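Local atomic coordinates of Alpha/beta hydrolase (Pectobacterium atrosepticum SCRI1043, PDB entry 3BDV), a protein that is of unknown function but probably acts as a hydrolase of the alpha/beta-hydrolase fold, and binds calcium. Residues W61-A64 / I65-L69. Sequence-based numbering, arbitrary orientation.
Sequences WVLA and IRREL. With CA (calcium ion), chain C.
Ala64 and Glu68 meet one helical turn apart, where Glu68 N donates to Ala64 O at 3.1 Å. A water bridges the same pair, donating to Ala64 O (2.7 Å) and to Glu68 OE1. The Glu68 carboxylate grips calcium with both oxygens, OE1 at 2.5 Å and OE2 at 2.6 Å from the metal; three waters and Arg47 O complete the shell. The bridging water is second-shell, not a calcium ligand.

The same i to i+4 pattern joins Ile65 N to Trp61 O, Arg66 N to Val62 O and Arg67 N to Leu63 O, the last two nearly straight at 170° and 168°. Both arginines fold back along the helix. Bent at chi3 (-67°), Arg67 lays one guanidinium face over Ala64 CA, with NH2 3.4 Å from Ala64 CB and hydrogen-bonded to Arg49 O. The Arg66 guanidinium takes Val62 CG1 off-centre on a face, 3.5 Å from NH1, the two side chains running alongside.

On the buried side, Trp61 meets Phe83 edge-to-face, and Ile65 packs against Val23 and Leu78. One face of helix 58-70 thus covers the parallel sheet of an alpha/beta-hydrolase fold, with Arg66 and Arg67 on the exposed side and a calcium site near its C-terminal end.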
ATOM      1  N   TRP A  61       5.166 -13.490  -0.543  1.00 22.37           N
ATOM      2  CA  TRP A  61       4.276 -12.330  -0.449  1.00 22.68           C
ATOM      3  C   TRP A  61       3.188 -12.404  -1.513  1.00 21.44           C
ATOM      4  O   TRP A  61       2.031 -12.147  -1.217  1.00 26.24           O
ATOM      5  CB  TRP A  61       5.043 -11.022  -0.604  1.00 21.95           C
ATOM      6  CG  TRP A  61       5.336 -10.294   0.668  1.00 21.93           C
ATOM      7  CD1 TRP A  61       4.734  -9.156   1.130  1.00 19.49           C
ATOM      8  CD2 TRP A  61       6.310 -10.659   1.650  1.00 21.97           C
ATOM      9  NE1 TRP A  61       5.277  -8.795   2.336  1.00 18.55           N
ATOM     10  CE2 TRP A  61       6.272  -9.683   2.660  1.00 20.12           C
ATOM     11  CE3 TRP A  61       7.252 -11.689   1.740  1.00 18.78           C
ATOM     12  CZ2 TRP A  61       7.113  -9.735   3.797  1.00 23.51           C
ATOM     13  CZ3 TRP A  61       8.066 -11.749   2.848  1.00 22.14           C
ATOM     14  CH2 TRP A  61       8.010 -10.764   3.864  1.00 21.33           C
ATOM     15  N   VAL A  62       3.557 -12.764  -2.739  1.00 24.36           N
ATOM     16  CA  VAL A  62       2.619 -12.865  -3.855  1.00 24.42           C
ATOM     17  C   VAL A  62       1.563 -13.956  -3.589  1.00 27.02           C
ATOM     18  O   VAL A  62       0.368 -13.780  -3.813  1.00 28.17           O
ATOM     19  CB  VAL A  62       3.351 -13.211  -5.163  1.00 26.15           C
ATOM     20  CG1 VAL A  62       2.349 -13.771  -6.230  1.00 27.22           C
ATOM     21  CG2 VAL A  62       4.187 -12.025  -5.671  1.00 26.03           C
ATOM     22  N   LEU A  63       2.025 -15.086  -3.100  1.00 25.49           N
ATOM     23  CA  LEU A  63       1.138 -16.164  -2.723  1.00 25.22           C
ATOM     24  C   LEU A  63       0.179 -15.678  -1.602  1.00 24.66           C
ATOM     25  O   LEU A  63      -1.023 -15.943  -1.661  1.00 25.67           O
ATOM     26  CB  LEU A  63       2.010 -17.361  -2.335  1.00 22.61           C
ATOM     27  CG  LEU A  63       1.446 -18.755  -2.155  1.00 32.95           C
ATOM     28  CD1 LEU A  63       0.336 -19.016  -3.139  1.00 36.56           C
ATOM     29  CD2 LEU A  63       2.576 -19.715  -2.332  1.00 32.84           C
ATOM     30  N   ALA A  64       0.673 -14.924  -0.613  1.00 23.87           N
ATOM     31  CA  ALA A  64      -0.196 -14.392   0.437  1.00 23.90           C
ATOM     32  C   ALA A  64      -1.262 -13.414  -0.067  1.00 24.57           C
ATOM     33  O   ALA A  64      -2.407 -13.445   0.391  1.00 23.65           O
ATOM     34  CB  ALA A  64       0.608 -13.750   1.568  1.00 23.79           C
ATOM     35  N   ILE A  65      -0.881 -12.542  -1.009  1.00 25.26           N
ATOM     36  CA  ILE A  65      -1.821 -11.593  -1.567  1.00 24.63           C
ATOM     37  C   ILE A  65      -2.873 -12.356  -2.397  1.00 25.18           C
ATOM     38  O   ILE A  65      -4.065 -12.095  -2.281  1.00 30.88           O
ATOM     39  CB  ILE A  65      -1.128 -10.499  -2.459  1.00 26.46           C
ATOM     40  CG1 ILE A  65      -0.184  -9.615  -1.632  1.00 27.79           C
ATOM     41  CG2 ILE A  65      -2.221  -9.633  -3.160  1.00 26.50           C
ATOM     42  CD1 ILE A  65       0.811  -8.781  -2.522  1.00 21.86           C
ATOM     43  N   ARG A  66      -2.418 -13.249  -3.261  1.00 26.93           N
ATOM     44  CA  ARG A  66      -3.319 -14.122  -4.044  1.00 30.49           C
ATOM     45  C   ARG A  66      -4.336 -14.835  -3.121  1.00 31.54           C
ATOM     46  O   ARG A  66      -5.544 -14.803  -3.382  1.00 28.54           O
ATOM     47  CB  ARG A  66      -2.539 -15.176  -4.841  1.00 29.77           C
ATOM     48  CG  ARG A  66      -1.924 -14.721  -6.177  1.00 33.29           C
ATOM     49  CD  ARG A  66      -1.950 -15.832  -7.245  1.00 41.59           C
ATOM     50  NE  ARG A  66      -0.640 -16.415  -7.562  1.00 48.18           N
ATOM     51  CZ  ARG A  66       0.310 -15.824  -8.303  1.00 52.18           C
ATOM     52  NH1 ARG A  66       0.149 -14.596  -8.793  1.00 55.50           N
ATOM     53  NH2 ARG A  66       1.455 -16.459  -8.543  1.00 52.40           N
ATOM     54  N   ARG A  67      -3.859 -15.470  -2.044  1.00 30.38           N
ATOM     55  CA  ARG A  67      -4.771 -16.137  -1.089  1.00 33.84           C
ATOM     56  C   ARG A  67      -5.837 -15.178  -0.670  1.00 31.28           C
ATOM     57  O   ARG A  67      -7.025 -15.481  -0.704  1.00 30.73           O
ATOM     58  CB  ARG A  67      -4.067 -16.610   0.184  1.00 31.78           C
ATOM     59  CG  ARG A  67      -3.129 -17.768  -0.029  1.00 41.68           C
ATOM     60  CD  ARG A  67      -2.729 -18.443   1.294  1.00 42.08           C
ATOM     61  NE  ARG A  67      -1.908 -17.608   2.196  1.00 48.57           N
ATOM     62  CZ  ARG A  67      -0.573 -17.503   2.158  1.00 46.71           C
ATOM     63  NH1 ARG A  67       0.138 -18.121   1.225  1.00 47.45           N
ATOM     64  NH2 ARG A  67       0.057 -16.754   3.054  1.00 44.65           N
ATOM     65  N   GLU A  68      -5.397 -13.993  -0.283  1.00 29.41           N
ATOM     66  CA  GLU A  68      -6.273 -12.978   0.217  1.00 28.27           C
ATOM     67  C   GLU A  68      -7.331 -12.573  -0.802  1.00 29.49           C
ATOM     68  O   GLU A  68      -8.499 -12.354  -0.454  1.00 29.64           O
ATOM     69  CB  GLU A  68      -5.437 -11.763   0.585  1.00 29.71           C
ATOM     70  CG  GLU A  68      -6.140 -10.796   1.476  1.00 26.64           C
ATOM     71  CD  GLU A  68      -6.242 -11.255   2.899  1.00 25.46           C
ATOM     72  OE1 GLU A  68      -5.475 -12.123   3.357  1.00 25.12           O
ATOM     73  OE2 GLU A  68      -7.144 -10.782   3.581  1.00 27.25           O
ATOM     74  N   LEU A  69      -6.910 -12.446  -2.062  1.00 29.98           N
ATOM     75  CA  LEU A  69      -7.824 -11.981  -3.128  1.00 29.56           C
ATOM     76  C   LEU A  69      -8.859 -13.026  -3.488  1.00 29.78           C
ATOM     77  O   LEU A  69      -9.982 -12.687  -3.848  1.00 27.57           O
ATOM     78  CB  LEU A  69      -7.038 -11.581  -4.382  1.00 28.60           C
ATOM     79  CG  LEU A  69      -6.157 -10.325  -4.211  1.00 30.87           C
ATOM     80  CD1 LEU A  69      -5.454 -10.041  -5.515  1.00 34.06           C
ATOM     81  CD2 LEU A  69      -6.918  -9.109  -3.749  1.00 31.36           C
TER
HETATM   82 CA    CA C 191      -6.410 -12.003   5.704  1.00 30.96          CA
HETATM   83  O   HOH W   1      -3.031 -13.940   2.938  1.00 28.68           O
HETATM   84  O   HOH W   2      -5.680 -14.143   5.864  1.00 46.19           O
HETATM   85  O   HOH W   3      -8.389 -13.264   5.032  1.00 34.53           O
HETATM   86  O   HOH W   4      -7.890 -10.263   6.342  1.00 29.73           O